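Local structure of Lmo0325 protein (Listeria monocytogenes EGD-e, 4RYK) at residues A[9-14]-A[67-71]; A[90-95]-A[123-128]; A[200-205]-A[239-245]; A[227-231]-A[248-253]. The protein probably binds DNA through an N-terminal helix-turn-helix domain, as expected of an Rgg-like transcriptional regulator with an all-helical, TPR-like C-terminal domain. One frame throughout, in Å; residues are numbered along the deposited sequence.

Overall arrangement
Interaction 1 ties the first helix of the helix-turn-helix region to helix 64-71, through aromatic and aliphatic packing alone. The other three belong to the helical part that follows. Interaction 2 is a surface contact around the end of helix 82-91, mixing a small apolar patch with polar groups. Interactions 3 and 4 are both buried and share helix 243-259; their centres lie about 11 Å apart, and they meet where C204 touches L230. Interaction 3 is the more polar, with a buried arginine-asparagine grip, whereas interaction 4 is mostly aliphatic. Interactions 1, 3 and 4 also touch the second subunit; interaction 2 does not.

Interaction 1. Residues A[9-14]-A[67-71]; sequences SYGELI and FFFIY
Y10 brings CD1 and CE1 to the Y71 ring: CD1 of Y10 stands over one face of Y71, offset toward the rim, and CE1 of Y10 comes to 3.6 Å from CE2 of Y71. The two rings meet obliquely, centroids 5.0 Å apart and planes at 42°. CE1 of Y10 also reaches CZ of F68 at 3.9 Å, again obliquely, which makes Y10, F68 and Y71 an aromatic cluster. L13 approaches from another direction. Its CG lies anti to the backbone N (chi1 175°), which turns the branch toward helix 64-71. There CD2 of L13 sits at the edge of the Y71 ring, 3.8 Å from CD1 of Y71, and 3.6 Å from CE2 of F67. CD2 of L13 also meets CG2 of I70 at 3.8 Å. I14 crosses F67 at about a right angle and brings its CD1 to 3.6 Å from CE2 of F67, while the backbone O of Y10 lies near the plane of the F67 ring at its edge. The short helical segments cross at 101°, their axes 10.9 Å apart at closest approach. Helix 50-60 packs on I14 and F67, with F53 edge-to-face on F67 and L57 against both residues; the hydroxyl of Y10 is hydrogen-bonded to E54 of the second subunit, linking helix 10-20 to that chain.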
loop_
_atom_site.group_PDB
_atom_site.type_symbol
_atom_site.label_atom_id
_atom_site.label_comp_id
_atom_site.label_asym_id
_atom_site.label_seq_id
_atom_site.Cartn_x
_atom_site.Cartn_y
_atom_site.Cartn_z
ATOM N N SER A 9 17.531 15.209 -12.247
ATOM C CA SER A 9 16.280 16.014 -12.365
ATOM C C SER A 9 15.078 15.217 -12.808
ATOM O O SER A 9 15.214 14.192 -13.517
ATOM C CB SER A 9 16.428 17.176 -13.369
ATOM O OG SER A 9 16.298 16.756 -14.754
ATOM N N TYR A 10 13.881 15.703 -12.447
ATOM C CA TYR A 10 12.628 15.032 -12.816
ATOM C C TYR A 10 12.561 14.824 -14.344
ATOM O O TYR A 10 12.205 13.762 -14.832
ATOM C CB TYR A 10 11.385 15.809 -12.384
ATOM C CG TYR A 10 11.340 16.265 -10.914
ATOM C CD1 TYR A 10 11.470 15.362 -9.849
ATOM C CD2 TYR A 10 11.137 17.615 -10.608
ATOM C CE1 TYR A 10 11.419 15.799 -8.526
ATOM C CE2 TYR A 10 11.122 18.063 -9.300
ATOM C CZ TYR A 10 11.243 17.159 -8.261
ATOM O OH TYR A 10 11.186 17.680 -6.980
ATOM N N GLY A 11 12.906 15.847 -15.105
ATOM C CA GLY A 11 12.750 15.794 -16.564
ATOM C C GLY A 11 13.694 14.787 -17.190
ATOM O O GLY A 11 13.358 14.163 -18.194
ATOM N N GLU A 12 14.862 14.606 -16.591
ATOM C CA GLU A 12 15.829 13.643 -17.121
ATOM C C GLU A 12 15.284 12.245 -16.961
ATOM O O GLU A 12 15.419 11.431 -17.866
ATOM C CB GLU A 12 17.201 13.816 -16.476
ATOM C CG GLU A 12 17.939 15.006 -17.066
ATOM C CD GLU A 12 19.041 15.531 -16.180
ATOM O OE1 GLU A 12 20.216 15.227 -16.430
ATOM O OE2 GLU A 12 18.739 16.263 -15.232
ATOM N N LEU A 13 14.577 11.989 -15.854
ATOM C CA LEU A 13 13.958 10.677 -15.672
ATOM C C LEU A 13 12.761 10.469 -16.624
ATOM O O LEU A 13 12.574 9.384 -17.189
ATOM C CB LEU A 13 13.551 10.459 -14.222
ATOM C CG LEU A 13 12.788 9.167 -13.966
ATOM C CD1 LEU A 13 13.580 7.960 -14.437
ATOM C CD2 LEU A 13 12.536 9.029 -12.473
ATOM N N ILE A 14 11.969 11.520 -16.808
ATOM C CA ILE A 14 10.858 11.444 -17.716
ATOM C C ILE A 14 11.389 11.057 -19.100
ATOM O O ILE A 14 10.830 10.221 -19.750
ATOM C CB ILE A 14 10.078 12.766 -17.823
ATOM C CG1 ILE A 14 9.313 13.099 -16.520
ATOM C CG2 ILE A 14 9.066 12.686 -18.964
ATOM C CD1 ILE A 14 8.144 12.172 -16.214
ATOM N N PHE A 67 6.356 7.205 -10.059
ATOM C CA PHE A 67 7.439 8.016 -10.560
ATOM C C PHE A 67 8.426 8.289 -9.421
ATOM O O PHE A 67 9.649 8.165 -9.622
ATOM C CB PHE A 67 6.931 9.332 -11.181
ATOM C CG PHE A 67 8.037 10.291 -11.539
ATOM C CD1 PHE A 67 8.517 11.199 -10.603
ATOM C CD2 PHE A 67 8.613 10.264 -12.803
ATOM C CE1 PHE A 67 9.564 12.050 -10.897
ATOM C CE2 PHE A 67 9.678 11.121 -13.101
ATOM C CZ PHE A 67 10.129 12.014 -12.152
ATOM N N PHE A 68 7.901 8.661 -8.227
ATOM C CA PHE A 68 8.803 8.985 -7.156
ATOM C C PHE A 68 9.530 7.788 -6.608
ATOM O O PHE A 68 10.671 7.906 -6.161
ATOM C CB PHE A 68 8.152 9.808 -6.004
ATOM C CG PHE A 68 8.203 11.256 -6.273
ATOM C CD1 PHE A 68 9.323 11.992 -5.939
ATOM C CD2 PHE A 68 7.200 11.864 -6.992
ATOM C CE1 PHE A 68 9.417 13.347 -6.242
ATOM C CE2 PHE A 68 7.297 13.208 -7.334
ATOM C CZ PHE A 68 8.408 13.945 -6.953
ATOM N N PHE A 69 8.883 6.641 -6.650
ATOM C CA PHE A 69 9.569 5.437 -6.290
ATOM C C PHE A 69 10.786 5.224 -7.188
ATOM O O PHE A 69 11.834 4.909 -6.700
ATOM C CB PHE A 69 8.622 4.242 -6.352
ATOM C CG PHE A 69 9.282 2.939 -5.970
ATOM C CD1 PHE A 69 9.605 2.676 -4.640
ATOM C CD2 PHE A 69 9.643 2.017 -6.949
ATOM C CE1 PHE A 69 10.239 1.502 -4.292
ATOM C CE2 PHE A 69 10.282 0.849 -6.601
ATOM C CZ PHE A 69 10.557 0.587 -5.285
ATOM N N ILE A 70 10.613 5.347 -8.503
ATOM C CA ILE A 70 11.709 5.235 -9.486
ATOM C C ILE A 70 12.742 6.320 -9.241
ATOM O O ILE A 70 13.923 6.053 -9.151
ATOM C CB ILE A 70 11.187 5.355 -10.918
ATOM C CG1 ILE A 70 10.201 4.241 -11.189
ATOM C CG2 ILE A 70 12.374 5.247 -11.922
ATOM C CD1 ILE A 70 9.381 4.399 -12.464
ATOM N N TYR A 71 12.257 7.528 -9.025
ATOM C CA TYR A 71 13.090 8.721 -8.870
ATOM C C TYR A 71 13.990 8.675 -7.692
ATOM O O TYR A 71 15.076 9.163 -7.780
ATOM C CB TYR A 71 12.215 9.955 -8.726
ATOM C CG TYR A 71 12.984 11.228 -8.767
ATOM C CD1 TYR A 71 13.658 11.582 -9.937
ATOM C CD2 TYR A 71 13.081 12.074 -7.649
ATOM C CE1 TYR A 71 14.368 12.739 -10.014
ATOM C CE2 TYR A 71 13.795 13.266 -7.716
ATOM C CZ TYR A 71 14.438 13.573 -8.912
ATOM O OH TYR A 71 15.164 14.709 -9.098
#

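Interaction 2. Residues A[90-95]-A[123-128]; sequences SGKNDV and RIQTIN
A Schellman motif ends helix 82-91, and its turn packs against helix 113-132. N93, at positive phi, is the C-prime residue, with the backbone N of N93 bonded to O of S90 at 2.9 Å and the backbone N of D94 to O of L89; D94 then takes the N-cap position of helix 95-108, its OD1 bonded to the backbone N of G97. V95 carries most of the apolar contact. Its CG1 occupies the position between the backbone N and the carbonyl carbon (chi1 85°), and this leaves CG2 of V95 to meet CG2 of I124 at 3.6 Å. CB of V95 rests 4.0 Å from CG2 of I127, and the amide oxygen OD1 of N128 lies 3.5 Å from CG1 of V95, the two side chains crossing at about a right angle. OG of S90 sits over one face of the R123 guanidinium, offset toward the rim, 3.0 Å from NH1 of R123; the angle is too poor for a hydrogen bond, and this OG bonds weakly to O of F86. The contact lies at the surface, where M98 of helix 95-108 touches S90, R123, I124 and I127 and so joins all three helices.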
loop_
_atom_site.group_PDB
_atom_site.type_symbol
_atom_site.label_atom_id
_atom_site.label_comp_id
_atom_site.label_asym_id
_atom_site.label_seq_id
_atom_site.Cartn_x
_atom_site.Cartn_y
_atom_site.Cartn_z
ATOM N N SER A 90 13.858 2.523 17.061
ATOM C CA SER A 90 13.068 2.101 18.229
ATOM C C SER A 90 13.047 0.601 18.351
ATOM O O SER A 90 13.311 0.041 19.417
ATOM C CB SER A 90 11.616 2.572 18.110
ATOM O OG SER A 90 11.564 3.898 18.529
ATOM N N GLY A 91 12.685 -0.029 17.239
ATOM C CA GLY A 91 12.560 -1.465 17.148
ATOM C C GLY A 91 13.773 -2.236 17.613
ATOM O O GLY A 91 13.620 -3.223 18.315
ATOM N N LYS A 92 14.977 -1.811 17.229
ATOM C CA LYS A 92 16.184 -2.447 17.782
ATOM C C LYS A 92 16.900 -1.559 18.836
ATOM O O LYS A 92 18.108 -1.693 19.087
ATOM C CB LYS A 92 17.096 -3.063 16.684
ATOM C CG LYS A 92 17.407 -2.241 15.445
ATOM C CD LYS A 92 18.399 -1.133 15.771
ATOM C CE LYS A 92 19.357 -0.850 14.620
ATOM N NZ LYS A 92 18.663 -0.200 13.473
ATOM N N ASN A 93 16.120 -0.681 19.491
ATOM C CA ASN A 93 16.557 0.044 20.716
ATOM C C ASN A 93 17.859 0.795 20.632
ATOM O O ASN A 93 18.606 0.915 21.612
ATOM C CB ASN A 93 16.667 -0.931 21.877
ATOM C CG ASN A 93 15.447 -0.928 22.728
ATOM O OD1 ASN A 93 14.369 -0.483 22.312
ATOM N ND2 ASN A 93 15.602 -1.400 23.937
ATOM N N ASP A 94 18.129 1.320 19.455
ATOM C CA ASP A 94 19.447 1.820 19.183
ATOM C C ASP A 94 19.525 3.299 19.567
ATOM O O ASP A 94 19.174 4.185 18.790
ATOM C CB ASP A 94 19.735 1.601 17.728
ATOM C CG ASP A 94 21.000 2.175 17.330
ATOM O OD1 ASP A 94 21.745 2.701 18.202
ATOM O OD2 ASP A 94 21.224 2.122 16.119
ATOM N N VAL A 95 20.024 3.540 20.777
ATOM C CA VAL A 95 19.981 4.852 21.400
ATOM C C VAL A 95 21.049 5.731 20.752
ATOM O O VAL A 95 20.820 6.920 20.545
ATOM C CB VAL A 95 20.040 4.719 22.965
ATOM C CG1 VAL A 95 21.471 4.627 23.494
ATOM C CG2 VAL A 95 19.276 5.845 23.636
ATOM N N ARG A 123 12.239 9.062 23.910
ATOM C CA ARG A 123 12.588 7.679 23.606
ATOM C C ARG A 123 14.021 7.427 24.042
ATOM O O ARG A 123 14.337 6.368 24.576
ATOM C CB ARG A 123 12.366 7.407 22.103
ATOM C CG ARG A 123 12.588 5.994 21.623
ATOM C CD ARG A 123 11.833 4.947 22.406
ATOM N NE ARG A 123 10.427 4.933 22.103
ATOM C CZ ARG A 123 9.793 3.927 21.499
ATOM N NH1 ARG A 123 10.434 2.820 21.123
ATOM N NH2 ARG A 123 8.497 4.028 21.284
ATOM N N ILE A 124 14.888 8.403 23.869
ATOM C CA ILE A 124 16.274 8.230 24.367
ATOM C C ILE A 124 16.345 8.181 25.917
ATOM O O ILE A 124 17.042 7.344 26.467
ATOM C CB ILE A 124 17.220 9.304 23.807
ATOM C CG1 ILE A 124 17.390 9.138 22.284
ATOM C CG2 ILE A 124 18.578 9.279 24.525
ATOM C CD1 ILE A 124 17.707 10.439 21.569
ATOM N N GLN A 125 15.610 9.034 26.621
ATOM C CA GLN A 125 15.574 8.942 28.097
ATOM C C GLN A 125 14.977 7.588 28.551
ATOM O O GLN A 125 15.532 6.928 29.436
ATOM C CB GLN A 125 14.777 10.071 28.755
ATOM C CG GLN A 125 15.188 11.495 28.411
ATOM C CD GLN A 125 14.103 12.517 28.781
ATOM O OE1 GLN A 125 12.897 12.232 28.742
ATOM N NE2 GLN A 125 14.530 13.715 29.131
ATOM N N THR A 126 13.885 7.139 27.937
ATOM C CA THR A 126 13.308 5.849 28.312
ATOM C C THR A 126 14.262 4.667 28.116
ATOM O O THR A 126 14.407 3.843 29.026
ATOM C CB THR A 126 12.024 5.568 27.545
ATOM O OG1 THR A 126 11.156 6.667 27.781
ATOM C CG2 THR A 126 11.354 4.300 28.037
ATOM N N ILE A 127 14.904 4.590 26.951
ATOM C CA ILE A 127 15.815 3.480 26.663
ATOM C C ILE A 127 17.027 3.488 27.609
ATOM O O ILE A 127 17.364 2.474 28.182
ATOM C CB ILE A 127 16.305 3.519 25.205
ATOM C CG1 ILE A 127 15.127 3.240 24.263
ATOM C CG2 ILE A 127 17.437 2.510 24.991
ATOM C CD1 ILE A 127 15.424 3.487 22.801
ATOM N N ASN A 128 17.682 4.631 27.773
ATOM C CA ASN A 128 18.815 4.711 28.698
ATOM C C ASN A 128 18.512 4.373 30.184
ATOM O O ASN A 128 19.311 3.686 30.801
ATOM C CB ASN A 128 19.512 6.072 28.566
ATOM C CG ASN A 128 20.541 6.105 27.441
ATOM O OD1 ASN A 128 21.004 5.072 26.947
ATOM N ND2 ASN A 128 20.938 7.302 27.069
#

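Interaction 3. Residues A[200-205]-A[239-245]; sequences RLLFCH and SFNSAFY
OD1 of N241 is gripped side-on by two nitrogens of R200: NE at 3.0 Å, with an N-H...O angle of 155°, and NH2 at 3.2 Å. Both bonds lie in the guanidinium plane, but the amide is turned 72° against it, so NE approaches OD1 only slightly tilted from the carbonyl plane while NH2 comes from well above it. OG of S239 covers one face of the same guanidinium over its centre, 3.1 Å from CZ of R200; it is not bonded to the arginine and pairs instead with O of T236. NH1 of R200 bonds to O of R194, which further fixes the group's orientation. The residues from 239 to 242 lead into helix 243-259, which packs beside helix 197-216 in the all-helical region that matches the Rgg C-terminal family, probably TPR-like. L201 brings its CD2 to 3.5 Å from O of N241. One turn further on, CB of C204 makes a CH-pi contact over a face of Y245, 3.6 Å from the ring centroid and 20° off its normal. SG of C204 reaches the ring obliquely. The phenol end of Y245 touches CB of H205, and a water joins OH of Y245, at 2.6 Å, to ND1 of H205 at the edge of the imidazole. F240 of the second subunit packs on Y245, and L201 packs on N241 of that subunit.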
loop_
_atom_site.group_PDB
_atom_site.type_symbol
_atom_site.label_atom_id
_atom_site.label_comp_id
_atom_site.label_asym_id
_atom_site.label_seq_id
_atom_site.Cartn_x
_atom_site.Cartn_y
_atom_site.Cartn_z
ATOM N N ARG A 200 -4.833 2.856 6.039
ATOM C CA ARG A 200 -5.530 1.728 6.620
ATOM C C ARG A 200 -4.631 0.859 7.497
ATOM O O ARG A 200 -5.003 0.475 8.603
ATOM C CB ARG A 200 -6.209 0.937 5.522
ATOM C CG ARG A 200 -6.724 -0.413 5.938
ATOM C CD ARG A 200 -7.636 -0.971 4.875
ATOM N NE ARG A 200 -6.953 -1.217 3.625
ATOM C CZ ARG A 200 -7.227 -0.626 2.491
ATOM N NH1 ARG A 200 -8.107 0.318 2.452
ATOM N NH2 ARG A 200 -6.557 -0.942 1.393
ATOM N N LEU A 201 -3.435 0.573 7.056
ATOM C CA LEU A 201 -2.556 -0.294 7.830
ATOM C C LEU A 201 -2.020 0.409 9.088
ATOM O O LEU A 201 -1.849 -0.205 10.125
ATOM C CB LEU A 201 -1.353 -0.753 6.974
ATOM C CG LEU A 201 -1.702 -1.560 5.689
ATOM C CD1 LEU A 201 -0.437 -1.936 4.879
ATOM C CD2 LEU A 201 -2.476 -2.822 6.040
ATOM N N LEU A 202 -1.753 1.695 8.987
ATOM C CA LEU A 202 -1.393 2.487 10.185
ATOM C C LEU A 202 -2.519 2.500 11.198
ATOM O O LEU A 202 -2.291 2.287 12.368
ATOM C CB LEU A 202 -1.111 3.883 9.753
ATOM C CG LEU A 202 -0.664 4.815 10.869
ATOM C CD1 LEU A 202 0.713 4.424 11.384
ATOM C CD2 LEU A 202 -0.658 6.260 10.339
ATOM N N PHE A 203 -3.773 2.694 10.762
ATOM C CA PHE A 203 -4.849 2.596 11.731
ATOM C C PHE A 203 -4.970 1.198 12.339
ATOM O O PHE A 203 -5.199 1.084 13.539
ATOM C CB PHE A 203 -6.155 3.101 11.144
ATOM C CG PHE A 203 -6.209 4.592 11.074
ATOM C CD1 PHE A 203 -6.541 5.331 12.180
ATOM C CD2 PHE A 203 -5.949 5.240 9.924
ATOM C CE1 PHE A 203 -6.595 6.704 12.131
ATOM C CE2 PHE A 203 -5.994 6.618 9.866
ATOM C CZ PHE A 203 -6.313 7.348 10.959
ATOM N N CYS A 204 -4.833 0.136 11.531
ATOM C CA CYS A 204 -4.889 -1.218 12.060
ATOM C C CYS A 204 -3.887 -1.447 13.156
ATOM O O CYS A 204 -4.220 -1.949 14.220
ATOM C CB CYS A 204 -4.660 -2.270 10.988
ATOM S SG CYS A 204 -6.060 -2.488 9.845
ATOM N N HIS A 205 -2.660 -1.055 12.885
ATOM C CA HIS A 205 -1.597 -1.147 13.840
ATOM C C HIS A 205 -1.916 -0.384 15.141
ATOM O O HIS A 205 -1.683 -0.871 16.237
ATOM C CB HIS A 205 -0.361 -0.565 13.195
ATOM C CG HIS A 205 0.809 -0.521 14.098
ATOM N ND1 HIS A 205 1.557 -1.633 14.395
ATOM C CD2 HIS A 205 1.350 0.498 14.807
ATOM C CE1 HIS A 205 2.524 -1.304 15.234
ATOM N NE2 HIS A 205 2.419 -0.013 15.503
ATOM N N SER A 239 -10.537 -5.479 1.394
ATOM C CA SER A 239 -9.092 -5.369 1.087
ATOM C C SER A 239 -8.232 -6.608 1.283
ATOM O O SER A 239 -8.157 -7.225 2.439
ATOM C CB SER A 239 -8.454 -4.243 1.958
ATOM O OG SER A 239 -8.990 -2.987 1.603
ATOM N N PHE A 240 -7.461 -6.873 0.221
ATOM C CA PHE A 240 -6.417 -7.884 0.330
ATOM C C PHE A 240 -5.264 -7.454 1.210
ATOM O O PHE A 240 -4.714 -8.309 1.904
ATOM C CB PHE A 240 -5.914 -8.393 -1.014
ATOM C CG PHE A 240 -6.969 -9.071 -1.848
ATOM C CD1 PHE A 240 -8.137 -9.553 -1.290
ATOM C CD2 PHE A 240 -6.809 -9.189 -3.203
ATOM C CE1 PHE A 240 -9.109 -10.147 -2.044
ATOM C CE2 PHE A 240 -7.786 -9.813 -3.978
ATOM C CZ PHE A 240 -8.946 -10.261 -3.395
ATOM N N ASN A 241 -4.947 -6.154 1.284
ATOM C CA ASN A 241 -3.682 -5.779 1.882
ATOM C C ASN A 241 -3.687 -5.845 3.389
ATOM O O ASN A 241 -2.642 -5.620 3.981
ATOM C CB ASN A 241 -3.187 -4.404 1.403
ATOM C CG ASN A 241 -3.811 -3.205 2.175
ATOM O OD1 ASN A 241 -4.899 -3.297 2.761
ATOM N ND2 ASN A 241 -3.110 -2.071 2.153
ATOM N N SER A 242 -4.815 -6.194 4.023
ATOM C CA SER A 242 -4.917 -6.102 5.472
ATOM C C SER A 242 -5.248 -7.418 6.105
ATOM O O SER A 242 -5.626 -7.486 7.283
ATOM C CB SER A 242 -5.934 -5.013 5.847
ATOM O OG SER A 242 -7.141 -5.245 5.190
ATOM N N ALA A 243 -5.031 -8.483 5.355
ATOM C CA ALA A 243 -5.210 -9.829 5.879
ATOM C C ALA A 243 -4.451 -10.071 7.167
ATOM O O ALA A 243 -4.979 -10.671 8.089
ATOM C CB ALA A 243 -4.802 -10.850 4.847
ATOM N N PHE A 244 -3.227 -9.598 7.242
ATOM C CA PHE A 244 -2.449 -9.782 8.445
ATOM C C PHE A 244 -3.197 -9.276 9.693
ATOM O O PHE A 244 -3.205 -9.906 10.747
ATOM C CB PHE A 244 -1.088 -9.073 8.302
ATOM C CG PHE A 244 -0.209 -9.160 9.540
ATOM C CD1 PHE A 244 -0.278 -8.196 10.531
ATOM C CD2 PHE A 244 0.688 -10.223 9.711
ATOM C CE1 PHE A 244 0.524 -8.278 11.677
ATOM C CE2 PHE A 244 1.497 -10.306 10.843
ATOM C CZ PHE A 244 1.405 -9.351 11.832
ATOM N N TYR A 245 -3.788 -8.117 9.592
ATOM C CA TYR A 245 -4.483 -7.549 10.715
ATOM C C TYR A 245 -5.811 -8.213 11.021
ATOM O O TYR A 245 -6.335 -8.064 12.113
ATOM C CB TYR A 245 -4.643 -6.033 10.544
ATOM C CG TYR A 245 -3.330 -5.347 10.741
ATOM C CD1 TYR A 245 -2.784 -5.233 11.989
ATOM C CD2 TYR A 245 -2.616 -4.867 9.666
ATOM C CE1 TYR A 245 -1.538 -4.639 12.203
ATOM C CE2 TYR A 245 -1.384 -4.275 9.845
ATOM C CZ TYR A 245 -0.857 -4.144 11.128
ATOM O OH TYR A 245 0.353 -3.518 11.303
HETATM O O HOH W 1 1.696 -4.165 13.380
#

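Interaction 4. Residues A[227-231]-A[248-253]; sequences LEKLK and VANYYQ
Segments 227-231 and 248-253 run antiparallel, at 154° between their directions, with the axes 9.6 Å apart at closest approach and the CA atoms of K231 and A249 nearest each other. The small side chain of A249 is the centre of the contact. CB of A249 packs against the aliphatic part of K231, 3.7 Å from its CD, and is also 3.9 Å from CD2 of L230, whose same methyl reaches CG1 of V248 at 4.2 Å. L227 works the other end. Its CG is anti to the backbone N (chi1 174°), which points the isobutyl branch at the facing helix: CD1 of L227 comes to 3.7 Å from O of A249 and also meets CB of Y252, while CD2 packs 3.6 Å from CA of Q253. Q253 crosses L227 at about a right angle, its chain bent at chi2 (57°), which sets OE1 of Q253 at 3.7 Å from CD2 of L227. The one polar link is weak: NZ of K231 bonds to OD1 of N250 at 3.1 Å. That OD1 is shared with NE2 of H281 of the second subunit, on which K231 also packs, and ND2 of N250 bonds to O of E279 of that subunit. F207 of helix 197-216 touches L230, and Y289 of helix 283-300 covers V248 and Y252. The two consecutive helices form an antiparallel helical hairpin; stacked antiparallel helices of this kind are consistent with the TPR-like fold expected of the Rgg C-terminal region.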
loop_
_atom_site.group_PDB
_atom_site.type_symbol
_atom_site.label_atom_id
_atom_site.label_comp_id
_atom_site.label_asym_id
_atom_site.label_seq_id
_atom_site.Cartn_x
_atom_site.Cartn_y
_atom_site.Cartn_z
ATOM N N LEU A 227 -11.474 -3.020 19.400
ATOM C CA LEU A 227 -11.432 -4.215 18.579
ATOM C C LEU A 227 -12.391 -4.114 17.404
ATOM O O LEU A 227 -12.035 -4.482 16.271
ATOM C CB LEU A 227 -11.748 -5.479 19.397
ATOM C CG LEU A 227 -11.880 -6.791 18.609
ATOM C CD1 LEU A 227 -10.610 -7.146 17.854
ATOM C CD2 LEU A 227 -12.199 -7.949 19.513
ATOM N N GLU A 228 -13.601 -3.624 17.646
ATOM C CA GLU A 228 -14.580 -3.491 16.558
ATOM C C GLU A 228 -14.013 -2.590 15.438
ATOM O O GLU A 228 -14.246 -2.819 14.233
ATOM C CB GLU A 228 -15.901 -2.997 17.148
ATOM C CG GLU A 228 -16.983 -2.554 16.176
ATOM C CD GLU A 228 -18.051 -1.608 16.819
ATOM O OE1 GLU A 228 -18.282 -1.646 18.075
ATOM O OE2 GLU A 228 -18.660 -0.808 16.042
ATOM N N LYS A 229 -13.231 -1.583 15.812
ATOM C CA LYS A 229 -12.609 -0.716 14.820
ATOM C C LYS A 229 -11.503 -1.416 14.081
ATOM O O LYS A 229 -11.311 -1.184 12.903
ATOM C CB LYS A 229 -11.979 0.513 15.446
ATOM C CG LYS A 229 -12.968 1.466 16.086
ATOM C CD LYS A 229 -13.798 2.236 15.075
ATOM C CE LYS A 229 -15.156 2.467 15.727
ATOM N NZ LYS A 229 -15.857 3.541 15.067
ATOM N N LEU A 230 -10.726 -2.207 14.801
ATOM C CA LEU A 230 -9.668 -2.989 14.174
ATOM C C LEU A 230 -10.310 -3.968 13.151
ATOM O O LEU A 230 -9.816 -4.115 12.049
ATOM C CB LEU A 230 -8.891 -3.747 15.227
ATOM C CG LEU A 230 -7.935 -4.791 14.662
ATOM C CD1 LEU A 230 -6.889 -4.131 13.815
ATOM C CD2 LEU A 230 -7.247 -5.530 15.780
ATOM N N LYS A 231 -11.394 -4.621 13.538
ATOM C CA LYS A 231 -12.139 -5.509 12.639
ATOM C C LYS A 231 -12.600 -4.752 11.405
ATOM O O LYS A 231 -12.312 -5.162 10.269
ATOM C CB LYS A 231 -13.366 -6.102 13.301
ATOM C CG LYS A 231 -13.089 -7.142 14.366
ATOM C CD LYS A 231 -12.804 -8.496 13.750
ATOM C CE LYS A 231 -12.711 -9.631 14.778
ATOM N NZ LYS A 231 -12.646 -10.946 14.058
ATOM N N VAL A 248 -4.664 -10.640 13.541
ATOM C CA VAL A 248 -4.506 -9.897 14.803
ATOM C C VAL A 248 -5.845 -9.716 15.484
ATOM O O VAL A 248 -5.979 -10.010 16.696
ATOM C CB VAL A 248 -3.841 -8.547 14.591
ATOM C CG1 VAL A 248 -3.730 -7.816 15.925
ATOM C CG2 VAL A 248 -2.454 -8.697 13.976
ATOM N N ALA A 249 -6.838 -9.259 14.714
ATOM C CA ALA A 249 -8.220 -9.113 15.237
ATOM C C ALA A 249 -8.797 -10.432 15.764
ATOM O O ALA A 249 -9.443 -10.460 16.815
ATOM C CB ALA A 249 -9.137 -8.542 14.173
ATOM N N ASN A 250 -8.536 -11.533 15.058
ATOM C CA ASN A 250 -8.980 -12.834 15.542
ATOM C C ASN A 250 -8.318 -13.193 16.866
ATOM O O ASN A 250 -8.997 -13.722 17.758
ATOM C CB ASN A 250 -8.733 -13.973 14.545
ATOM C CG ASN A 250 -9.731 -13.990 13.380
ATOM O OD1 ASN A 250 -10.778 -13.346 13.412
ATOM N ND2 ASN A 250 -9.405 -14.765 12.350
ATOM N N TYR A 251 -7.005 -12.930 16.987
ATOM C CA TYR A 251 -6.309 -13.137 18.237
ATOM C C TYR A 251 -6.973 -12.359 19.406
ATOM O O TYR A 251 -7.318 -12.924 20.441
ATOM C CB TYR A 251 -4.825 -12.750 18.142
ATOM C CG TYR A 251 -4.191 -12.928 19.496
ATOM C CD1 TYR A 251 -4.188 -11.896 20.418
ATOM C CD2 TYR A 251 -3.653 -14.156 19.871
ATOM C CE1 TYR A 251 -3.664 -12.074 21.700
ATOM C CE2 TYR A 251 -3.130 -14.359 21.125
ATOM C CZ TYR A 251 -3.140 -13.321 22.053
ATOM O OH TYR A 251 -2.609 -13.557 23.302
ATOM N N TYR A 252 -7.136 -11.058 19.246
ATOM C CA TYR A 252 -7.726 -10.255 20.329
ATOM C C TYR A 252 -9.200 -10.583 20.660
ATOM O O TYR A 252 -9.607 -10.477 21.817
ATOM C CB TYR A 252 -7.501 -8.747 20.088
ATOM C CG TYR A 252 -6.049 -8.355 20.265
ATOM C CD1 TYR A 252 -5.414 -8.499 21.499
ATOM C CD2 TYR A 252 -5.313 -7.831 19.225
ATOM C CE1 TYR A 252 -4.087 -8.146 21.675
ATOM C CE2 TYR A 252 -3.969 -7.481 19.383
ATOM C CZ TYR A 252 -3.360 -7.662 20.592
ATOM O OH TYR A 252 -2.042 -7.321 20.760
ATOM N N GLN A 253 -9.977 -11.029 19.681
ATOM C CA GLN A 253 -11.370 -11.431 19.909
ATOM C C GLN A 253 -11.329 -12.673 20.808
ATOM O O GLN A 253 -12.135 -12.830 21.751
ATOM C CB GLN A 253 -12.091 -11.710 18.591
ATOM C CG GLN A 253 -13.540 -12.170 18.723
ATOM C CD GLN A 253 -14.405 -11.177 19.501
ATOM O OE1 GLN A 253 -15.013 -10.316 18.900
ATOM N NE2 GLN A 253 -14.405 -11.256 20.840
#